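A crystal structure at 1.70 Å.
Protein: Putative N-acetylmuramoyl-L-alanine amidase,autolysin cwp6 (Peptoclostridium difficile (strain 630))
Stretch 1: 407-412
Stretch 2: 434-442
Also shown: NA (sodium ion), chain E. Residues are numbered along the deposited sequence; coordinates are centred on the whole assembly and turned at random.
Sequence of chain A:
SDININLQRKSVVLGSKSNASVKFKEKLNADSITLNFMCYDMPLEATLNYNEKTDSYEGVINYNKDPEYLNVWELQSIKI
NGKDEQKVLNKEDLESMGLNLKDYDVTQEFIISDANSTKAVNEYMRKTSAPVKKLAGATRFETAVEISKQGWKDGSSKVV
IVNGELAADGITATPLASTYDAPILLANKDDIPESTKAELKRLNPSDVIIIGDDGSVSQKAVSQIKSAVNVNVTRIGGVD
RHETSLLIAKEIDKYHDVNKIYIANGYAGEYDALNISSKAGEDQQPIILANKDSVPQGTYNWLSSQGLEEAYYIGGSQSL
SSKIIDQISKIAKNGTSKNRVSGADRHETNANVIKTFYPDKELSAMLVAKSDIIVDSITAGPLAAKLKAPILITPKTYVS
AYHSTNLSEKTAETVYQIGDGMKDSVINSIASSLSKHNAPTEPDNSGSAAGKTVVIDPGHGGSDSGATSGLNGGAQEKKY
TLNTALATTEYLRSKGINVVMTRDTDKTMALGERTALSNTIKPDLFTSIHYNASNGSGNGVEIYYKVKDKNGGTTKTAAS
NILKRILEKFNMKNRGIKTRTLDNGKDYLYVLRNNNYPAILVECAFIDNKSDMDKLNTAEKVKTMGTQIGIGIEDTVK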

ATOM      1  N   LEU A 407       4.883  -7.813   4.414  1.00 22.99           N
ATOM      2  CA  LEU A 407       5.799  -7.166   5.379  1.00 23.21           C
ATOM      3  C   LEU A 407       6.891  -8.178   5.844  1.00 27.90           C
ATOM      4  O   LEU A 407       8.072  -7.829   5.919  1.00 27.07           O
ATOM      5  CB  LEU A 407       5.039  -6.584   6.554  1.00 21.58           C
ATOM      6  CG  LEU A 407       4.108  -5.439   6.142  1.00 24.44           C
ATOM      7  CD1 LEU A 407       3.377  -4.955   7.325  1.00 25.03           C
ATOM      8  CD2 LEU A 407       4.965  -4.252   5.573  1.00 25.84           C
ATOM      9  N   SER A 408       6.499  -9.438   6.090  1.00 27.97           N
ATOM     10  CA  SER A 408       7.475 -10.461   6.434  1.00 27.36           C
ATOM     11  C   SER A 408       8.456 -10.720   5.316  1.00 26.93           C
ATOM     12  O   SER A 408       9.672 -10.624   5.533  1.00 29.62           O
ATOM     13  CB  SER A 408       6.781 -11.790   6.795  1.00 30.39           C
ATOM     14  OG  SER A 408       7.798 -12.735   7.082  1.00 33.45           O
ATOM     15  N   GLU A 409       8.010 -11.000   4.128  1.00 27.02           N
ATOM     16  CA  GLU A 409       8.976 -11.370   3.098  1.00 25.69           C
ATOM     17  C   GLU A 409       9.872 -10.261   2.589  1.00 28.14           C
ATOM     18  O   GLU A 409      11.029 -10.508   2.291  1.00 27.15           O
ATOM     19  CB  GLU A 409       8.269 -11.937   1.889  1.00 30.87           C
ATOM     20  CG  GLU A 409       7.456 -13.179   2.266  1.00 46.18           C
ATOM     21  CD  GLU A 409       6.926 -13.963   1.065  1.00 61.60           C
ATOM     22  OE1 GLU A 409       6.606 -13.356   0.005  1.00 62.80           O
ATOM     23  OE2 GLU A 409       6.821 -15.210   1.200  1.00 66.42           O
ATOM     24  N   LYS A 410       9.346  -9.035   2.476  1.00 23.75           N
ATOM     25  CA  LYS A 410      10.171  -7.971   1.847  1.00 22.47           C
ATOM     26  C   LYS A 410      10.946  -7.119   2.817  1.00 24.52           C
ATOM     27  O   LYS A 410      10.736  -7.156   4.027  1.00 24.29           O
ATOM     28  CB  LYS A 410       9.232  -7.002   1.068  1.00 22.89           C
ATOM     29  CG  LYS A 410       8.435  -7.694  -0.036  1.00 23.13           C
ATOM     30  CD  LYS A 410       7.625  -6.649  -0.946  1.00 24.25           C
ATOM     31  CE  LYS A 410       6.724  -7.347  -1.959  1.00 20.37           C
ATOM     32  NZ  LYS A 410       7.482  -8.016  -3.020  1.00 21.45           N
ATOM     33  N   THR A 411      11.866  -6.317   2.254  1.00 26.52           N
ATOM     34  CA  THR A 411      12.515  -5.298   3.079  1.00 26.02           C
ATOM     35  C   THR A 411      12.327  -3.988   2.286  1.00 22.74           C
ATOM     36  O   THR A 411      12.050  -4.054   1.087  1.00 21.26           O
ATOM     37  CB  THR A 411      14.051  -5.567   3.257  1.00 28.68           C
ATOM     38  OG1 THR A 411      14.679  -5.610   1.960  1.00 23.71           O
ATOM     39  CG2 THR A 411      14.313  -6.875   3.974  1.00 26.46           C
ATOM     40  N   ALA A 412      12.415  -2.863   2.943  1.00 21.57           N
ATOM     41  CA  ALA A 412      12.350  -1.548   2.289  1.00 19.94           C
ATOM     42  C   ALA A 412      13.519  -0.775   2.927  1.00 21.99           C
ATOM     43  O   ALA A 412      13.688  -0.834   4.153  1.00 24.03           O
ATOM     44  CB  ALA A 412      11.055  -0.834   2.624  1.00 20.67           C
ATOM     45  N   LEU A 434      10.105  -4.578   7.893  1.00 23.70           N
ATOM     46  CA  LEU A 434      10.764  -4.286   6.613  1.00 25.07           C
ATOM     47  C   LEU A 434      12.308  -4.168   6.729  1.00 24.76           C
ATOM     48  O   LEU A 434      12.972  -3.806   5.747  1.00 25.83           O
ATOM     49  CB  LEU A 434      10.147  -2.949   6.008  1.00 20.70           C
ATOM     50  CG  LEU A 434       8.727  -3.209   5.399  1.00 21.96           C
ATOM     51  CD1 LEU A 434       8.066  -1.812   5.090  1.00 22.05           C
ATOM     52  CD2 LEU A 434       8.920  -4.092   4.122  1.00 21.54           C
ATOM     53  N   SER A 435      12.871  -4.465   7.942  1.00 27.17           N
ATOM     54  CA  SER A 435      14.351  -4.438   8.100  1.00 28.34           C
ATOM     55  C   SER A 435      14.911  -5.801   7.778  1.00 32.45           C
ATOM     56  O   SER A 435      16.116  -5.934   7.631  1.00 30.18           O
ATOM     57  CB  SER A 435      14.735  -4.006   9.514  1.00 30.99           C
ATOM     58  OG  SER A 435      14.360  -4.972  10.486  1.00 31.16           O
ATOM     59  N   LYS A 436      14.068  -6.863   7.623  1.00 30.11           N
ATOM     60  CA  LYS A 436      14.638  -8.190   7.240  1.00 32.63           C
ATOM     61  C   LYS A 436      13.699  -9.104   6.415  1.00 35.26           C
ATOM     62  O   LYS A 436      12.476  -9.007   6.519  1.00 35.62           O
ATOM     63  CB  LYS A 436      15.049  -8.987   8.502  1.00 37.87           C
ATOM     64  CG  LYS A 436      14.023  -8.903   9.578  1.00 43.07           C
ATOM     65  CD  LYS A 436      14.632  -8.360  10.889  1.00 54.26           C
ATOM     66  N   HIS A 437      14.290  -9.960   5.603  1.00 35.52           N
ATOM     67  CA  HIS A 437      13.564 -10.946   4.829  1.00 39.55           C
ATOM     68  C   HIS A 437      13.059 -12.044   5.767  1.00 41.63           C
ATOM     69  O   HIS A 437      13.737 -12.365   6.739  1.00 38.44           O
ATOM     70  CB  HIS A 437      14.489 -11.548   3.794  1.00 40.45           C
ATOM     71  CG  HIS A 437      14.802 -10.572   2.716  1.00 48.94           C
ATOM     72  ND1 HIS A 437      13.806  -9.924   2.002  1.00 49.35           N
ATOM     73  CD2 HIS A 437      15.983 -10.102   2.248  1.00 49.10           C
ATOM     74  CE1 HIS A 437      14.387  -9.102   1.140  1.00 48.35           C
ATOM     75  NE2 HIS A 437      15.698  -9.187   1.265  1.00 51.64           N
ATOM     76  N   ASN A 438      11.864 -12.604   5.501  1.00 42.00           N
ATOM     77  CA  ASN A 438      11.317 -13.667   6.344  1.00 44.35           C
ATOM     78  C   ASN A 438      11.261 -13.191   7.749  1.00 45.71           C
ATOM     79  O   ASN A 438      11.526 -13.956   8.685  1.00 44.26           O
ATOM     80  CB  ASN A 438      12.185 -14.925   6.257  1.00 48.20           C
ATOM     81  CG  ASN A 438      12.241 -15.430   4.857  1.00 59.25           C
ATOM     82  OD1 ASN A 438      11.193 -15.498   4.187  1.00 65.62           O
ATOM     83  ND2 ASN A 438      13.404 -15.721   4.295  1.00 59.82           N
ATOM     84  N   ALA A 439      10.956 -11.915   7.922  1.00 44.74           N
ATOM     85  CA  ALA A 439      10.845 -11.351   9.251  1.00 47.97           C
ATOM     86  C   ALA A 439       9.751 -12.070  10.066  1.00 56.79           C
ATOM     87  O   ALA A 439       8.728 -12.475   9.514  1.00 58.71           O
ATOM     88  CB  ALA A 439      10.499  -9.881   9.154  1.00 47.94           C
ATOM     89  N   PRO A 440       9.946 -12.242  11.383  1.00 68.67           N
ATOM     90  CA  PRO A 440       8.892 -12.913  12.147  1.00 78.15           C
ATOM     91  C   PRO A 440       7.655 -12.022  12.194  1.00 87.29           C
ATOM     92  O   PRO A 440       7.762 -10.805  12.046  1.00 90.27           O
ATOM     93  CB  PRO A 440       9.534 -13.132  13.522  1.00 81.08           C
ATOM     94  CG  PRO A 440      10.672 -12.149  13.576  1.00 78.00           C
ATOM     95  CD  PRO A 440      11.168 -12.064  12.183  1.00 74.05           C
ATOM     96  N   THR A 441       6.496 -12.625  12.408  1.00 96.94           N
ATOM     97  CA  THR A 441       5.232 -11.908  12.496  1.00110.83           C
ATOM     98  C   THR A 441       4.936 -11.698  13.986  1.00119.31           C
ATOM     99  O   THR A 441       4.429 -12.630  14.626  1.00123.08           O
ATOM    100  CB  THR A 441       4.142 -12.752  11.790  1.00116.19           C
ATOM    101  OG1 THR A 441       4.201 -14.084  12.318  1.00117.69           O
ATOM    102  CG2 THR A 441       4.346 -12.822  10.264  1.00117.07           C
ATOM    103  N   GLU A 442       5.235 -10.508  14.557  1.00125.63           N
ATOM    104  CA  GLU A 442       4.991 -10.337  15.992  1.00133.93           C
ATOM    105  C   GLU A 442       4.705  -8.881  16.479  1.00138.75           C
ATOM    106  O   GLU A 442       3.808  -8.705  17.311  1.00140.59           O
ATOM    107  CB  GLU A 442       6.175 -10.958  16.768  1.00136.58           C
TER
HETATM  108 NA    NA E 703      10.374  -8.198   6.018  1.00 26.00          NA
HETATM  109  O   HOH W   1       8.612 -14.929   4.683  1.00 56.95           O

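How do the two backbones lie against each other? Stretch 1 leaves its helix after E409, K410 being the first residue with non-helical torsions, and enters a short strand at T411, while stretch 2 has no regular helix or strand but makes a type II turn from K436 to A439. The two stretches run in opposite directions: S408 lies by A439, and T411 by L434. One backbone hydrogen bond ties each end, A439 N to S408 O at 3.0 Å and A412 N to L434 O at 3.0 Å. Beside the latter, T411 CA comes within 3.1 Å of L434 O in a CA-H...O contact.

What lets so many carbonyl oxygens converge between them? A sodium ion gathers L407 O, K410 O and K436 O, each 2.3 Å from NA, and S408 O, 2.6 Å from NA, with one further ligand from elsewhere in the structure. Its positive charge offsets the repulsion between oxygens such as S408 O and K436 O, 3.4 Å apart, and joins the helix end to the start of the turn.

Which polar side chains reinforce the backbone links? S408 OG donates to A439 O at 2.6 Å, so S408 and A439 are joined twice. H437 ND1 donates to E409 O at 2.9 Å, nearly straight at 173° and close to the ring plane. That leaves a ring face free for T411, whose CG2 sits 3.6 Å from the centroid of the H437 ring, almost on its normal, as a CH-pi contact.

Where is the apolar packing? It centres on L434, which has the largest area covered by the other stretch. L407 CD2 meets L434 CG at 3.9 Å, and A412 CB meets L434 CD1 at 4.0 Å, so this one leucine packs against residues from both ends of stretch 1.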